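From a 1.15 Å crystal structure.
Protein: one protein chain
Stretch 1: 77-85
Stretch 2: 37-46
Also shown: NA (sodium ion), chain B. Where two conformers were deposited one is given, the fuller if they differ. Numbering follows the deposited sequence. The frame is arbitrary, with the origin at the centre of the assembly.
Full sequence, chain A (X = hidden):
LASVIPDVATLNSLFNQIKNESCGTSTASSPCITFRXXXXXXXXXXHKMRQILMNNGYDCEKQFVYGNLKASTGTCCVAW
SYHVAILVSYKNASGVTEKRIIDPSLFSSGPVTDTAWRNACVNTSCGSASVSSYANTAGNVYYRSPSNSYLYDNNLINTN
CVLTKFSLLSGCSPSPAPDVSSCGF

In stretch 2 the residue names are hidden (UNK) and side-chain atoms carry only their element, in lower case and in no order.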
# COMPACT_ATOMS: atom_id res chain seq x y z
N CYS A 77 -7.23 -12.51 -10.56
CA CYS A 77 -7.34 -12.62 -9.12
C CYS A 77 -6.02 -12.96 -8.50
O CYS A 77 -5.23 -13.75 -9.05
CB CYS A 77 -8.32 -13.74 -8.75
SG CYS A 77 -10.00 -13.49 -9.22
N VAL A 78 -5.84 -12.42 -7.28
CA VAL A 78 -4.75 -12.85 -6.41
C VAL A 78 -5.35 -13.25 -5.06
O VAL A 78 -6.43 -12.81 -4.64
CB VAL A 78 -3.70 -11.75 -6.21
CG1 VAL A 78 -2.97 -11.51 -7.52
CG2 VAL A 78 -4.34 -10.51 -5.60
N ALA A 79 -4.63 -14.11 -4.37
CA ALA A 79 -4.96 -14.55 -3.02
C ALA A 79 -3.81 -14.14 -2.12
O ALA A 79 -2.64 -14.30 -2.46
CB ALA A 79 -5.17 -16.04 -2.98
N TRP A 80 -4.19 -13.68 -0.94
CA TRP A 80 -3.26 -13.19 0.06
C TRP A 80 -3.61 -13.69 1.45
O TRP A 80 -4.77 -13.91 1.73
CB TRP A 80 -3.36 -11.68 0.07
CG TRP A 80 -2.93 -10.88 -1.08
CD1 TRP A 80 -1.91 -11.08 -1.98
CD2 TRP A 80 -3.60 -9.65 -1.43
NE1 TRP A 80 -1.90 -10.03 -2.85
CE2 TRP A 80 -2.90 -9.13 -2.53
CE3 TRP A 80 -4.67 -8.91 -0.91
CZ2 TRP A 80 -3.27 -7.94 -3.10
CZ3 TRP A 80 -5.01 -7.71 -1.49
CH2 TRP A 80 -4.29 -7.24 -2.56
N SER A 81 -2.60 -13.78 2.32
CA SER A 81 -2.83 -13.99 3.73
C SER A 81 -2.88 -12.67 4.48
O SER A 81 -3.44 -12.64 5.60
CB SER A 81 -1.76 -14.88 4.33
OG SER A 81 -0.47 -14.35 4.15
N TYR A 82 -2.32 -11.60 3.94
CA TYR A 82 -2.40 -10.29 4.53
C TYR A 82 -2.25 -9.27 3.39
O TYR A 82 -1.75 -9.58 2.34
CB TYR A 82 -1.40 -10.00 5.65
CG TYR A 82 -0.04 -9.61 5.17
CD1 TYR A 82 0.88 -10.56 4.74
CD2 TYR A 82 0.35 -8.27 5.11
CE1 TYR A 82 2.13 -10.13 4.28
CE2 TYR A 82 1.55 -7.87 4.68
CZ TYR A 82 2.45 -8.79 4.25
OH TYR A 82 3.68 -8.35 3.84
N HIS A 83 -2.66 -8.03 3.71
CA HIS A 83 -2.38 -6.92 2.84
C HIS A 83 -2.13 -5.69 3.72
O HIS A 83 -2.51 -5.65 4.90
CB HIS A 83 -3.56 -6.70 1.86
CG HIS A 83 -3.27 -5.65 0.79
ND1 HIS A 83 -2.06 -5.57 0.17
CD2 HIS A 83 -4.06 -4.69 0.31
CE1 HIS A 83 -2.12 -4.57 -0.68
NE2 HIS A 83 -3.35 -4.00 -0.64
N VAL A 84 -1.48 -4.68 3.17
CA VAL A 84 -1.15 -3.47 3.87
C VAL A 84 -1.22 -2.31 2.89
O VAL A 84 -0.88 -2.46 1.71
CB VAL A 84 0.25 -3.57 4.56
CG1 VAL A 84 1.36 -3.87 3.59
CG2 VAL A 84 0.55 -2.32 5.36
N ALA A 85 -1.61 -1.15 3.40
CA ALA A 85 -1.54 0.10 2.69
C ALA A 85 -1.38 1.23 3.71
O ALA A 85 -1.35 1.01 4.91
CB ALA A 85 -2.76 0.29 1.78
N UNK A 37 1.33 -5.01 -10.14
CA UNK A 37 1.69 -6.37 -9.80
C UNK A 37 1.25 -6.67 -8.38
O UNK A 37 2.02 -6.55 -7.44
c UNK A 37 3.60 -10.34 -10.24
c UNK A 37 3.17 -9.03 -10.46
c UNK A 37 3.21 -6.57 -9.93
c UNK A 37 4.53 -10.62 -9.24
c UNK A 37 3.65 -8.00 -9.70
o UNK A 37 5.00 -11.89 -9.00
c UNK A 37 4.58 -8.28 -8.70
c UNK A 37 4.99 -9.58 -8.50
N UNK A 38 -0.02 -7.06 -8.21
CA UNK A 38 -0.55 -7.27 -6.87
C UNK A 38 -0.21 -8.58 -6.23
O UNK A 38 -0.64 -8.81 -5.08
c UNK A 38 -2.26 -7.62 -8.42
c UNK A 38 -1.09 -7.06 -9.22
c UNK A 38 -2.07 -7.09 -7.04
N UNK A 39 0.52 -9.47 -6.88
CA UNK A 39 0.82 -10.77 -6.32
C UNK A 39 1.52 -10.66 -4.97
O UNK A 39 1.20 -11.42 -4.06
c UNK A 39 0.91 -11.87 -8.61
c UNK A 39 1.67 -11.58 -7.31
c UNK A 39 2.14 -12.91 -6.71
N UNK A 40 2.49 -9.75 -4.84
CA UNK A 40 3.23 -9.64 -3.62
C UNK A 40 3.89 -8.27 -3.62
O UNK A 40 3.73 -7.50 -4.54
c UNK A 40 4.22 -10.79 -3.49
o UNK A 40 4.59 -10.46 -1.15
o UNK A 40 4.79 -12.49 -1.95
c UNK A 40 4.54 -11.29 -2.10
N UNK A 41 4.64 -8.03 -2.54
CA UNK A 41 5.36 -6.78 -2.39
C UNK A 41 4.54 -5.62 -1.83
O UNK A 41 4.99 -4.48 -1.85
N UNK A 42 3.36 -5.92 -1.26
CA UNK A 42 2.51 -4.84 -0.68
C UNK A 42 3.23 -4.03 0.36
O UNK A 42 3.06 -2.82 0.45
c UNK A 42 1.26 -5.44 -0.09
s UNK A 42 1.47 -6.71 1.12
N UNK A 43 4.04 -4.70 1.17
CA UNK A 43 4.81 -4.04 2.24
C UNK A 43 5.72 -3.00 1.66
O UNK A 43 5.89 -1.91 2.22
c UNK A 43 5.78 -7.29 1.71
c UNK A 43 5.51 -5.15 3.06
o UNK A 43 8.64 -8.65 -0.11
c UNK A 43 6.30 -6.11 2.23
c UNK A 43 6.53 -8.16 0.93
c UNK A 43 7.84 -7.83 0.66
c UNK A 43 8.38 -6.65 1.15
c UNK A 43 7.62 -5.82 1.90
N UNK A 44 6.39 -3.33 0.55
CA UNK A 44 7.32 -2.40 -0.11
C UNK A 44 6.55 -1.26 -0.74
O UNK A 44 6.95 -0.09 -0.66
c UNK A 44 8.16 -3.16 -1.11
N UNK A 45 5.42 -1.57 -1.41
CA UNK A 45 4.64 -0.48 -2.00
C UNK A 45 4.20 0.52 -0.94
O UNK A 45 4.24 1.72 -1.14
c UNK A 45 3.80 -1.97 -3.93
c UNK A 45 1.13 -3.89 -4.07
c UNK A 45 3.46 -1.01 -2.79
n UNK A 45 -0.06 -4.22 -3.52
n UNK A 45 1.40 -2.63 -4.33
c UNK A 45 2.68 -2.16 -4.90
n UNK A 45 1.97 -4.88 -4.28
N UNK A 46 3.75 -0.00 0.21
CA UNK A 46 3.25 0.87 1.28
C UNK A 46 4.35 1.73 1.84
O UNK A 46 4.17 2.91 2.12
c UNK A 46 2.56 0.05 2.35
NA NA B . 1.75 -8.18 -0.46
O HOH W 1 -0.42 -13.67 -4.17
O HOH W 2 0.65 -1.49 -0.30
O HOH W 3 -0.74 -8.04 -0.52
O HOH W 4 0.46 -10.54 0.73

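Position 37 carries one carbon, then a ring of six carbons bearing one oxygen. Its CA-to-CB bond points away from stretch 1, and nothing there comes within contact range. A phenol ring identifies Tyr37. Its hydroxyl is hydrogen-bonded elsewhere in the structure.

Position 38 has three side-chain carbons that close a ring onto the backbone N. They pack against Val78 and Trp80. The ring closure defines Pro38. Its CG lies 4.1 Å from Val78 CG1, and its CB lies 4.2 Å from Trp80 CZ2. Its carbonyl accepts the one direct hydrogen bond of the contact: Trp80 NE1 donates to Pro38 O at 2.8 Å, with the oxygen at the edge of the indole.

Position 39 has three carbons, the first carrying the other two. The CA-to-CB bond points away, yet the side chain still packs against Val78. This beta-branched, all-carbon side chain is Val39. Val39 CG2 lies 4.0 Å from Val78 CG1. Water 1 donates to Val39 O (2.8 Å) and to Ala79 O (2.9 Å), so it bridges the two backbones.

Position 40 shows two carbons, the second carrying two oxygens. It makes no contact with stretch 1. A carboxylate this short is Asp40. Asp40 OD2 instead accepts a hydrogen bond from the backbone N of position 41 at 2.8 Å. Two conformers were deposited.

Position 41 has no side-chain atoms, so it is Gly41. Its phi/psi of 84/15 would jam a CB against the preceding carbonyl O. It is the N-cap residue of the helix that follows.

Position 42 has one carbon and then one sulfur. The CA-to-CB bond points toward stretch 1, and CB sits 3.3 Å from His83 ND1, at the ring edge. The sulfur lies near Tyr82 and Val84. This is Cys42, with chi1 p. Cys42 SG is 3.7 Å from Tyr82 CE2 and 3.8 Å from Val84 CG1. The modelled sodium ion NA lies 2.2 Å from Cys42 SG and 2.9 Å from Cys42 N.

Position 43 has one carbon and a six-carbon ring bearing an oxygen. The Tyr82 hydroxyl approaches this ring. It is Tyr43. Tyr82 OH lies 3.2 Å from Tyr43 CD1.

Position 44 has a single carbon, pointing away and touching nothing on stretch 1. It is Ala44.

Position 45 has three carbons, a nitrogen, then a carbon carrying two more nitrogens. Its end reaches the edge of the His83 imidazole. This guanidinium is Arg45. Its NH2 lies 3.5 Å from His83 CE1.

Position 46 again has one carbon, now directed toward stretch 1. Its CB lies 4.1 Å from Ala85 CA and 4.3 Å from Val84 CG1. It is Ala46.

The contact has two parts. The loop packs Pro38 and Val39 against Val78 and Trp80. The axes of the helix and of the strand through Val84 run nearly parallel, 8° apart in direction, and Cys42 buries the most surface. Water 2 donates to Cys42 O (2.9 Å) and Val84 O (2.7 Å). Water 3 lies 2.5 Å from NA and 2.9 Å from His83 ND1, linking the ion to the strand.

Stretch 2 (37-46) YPVDGCYARA
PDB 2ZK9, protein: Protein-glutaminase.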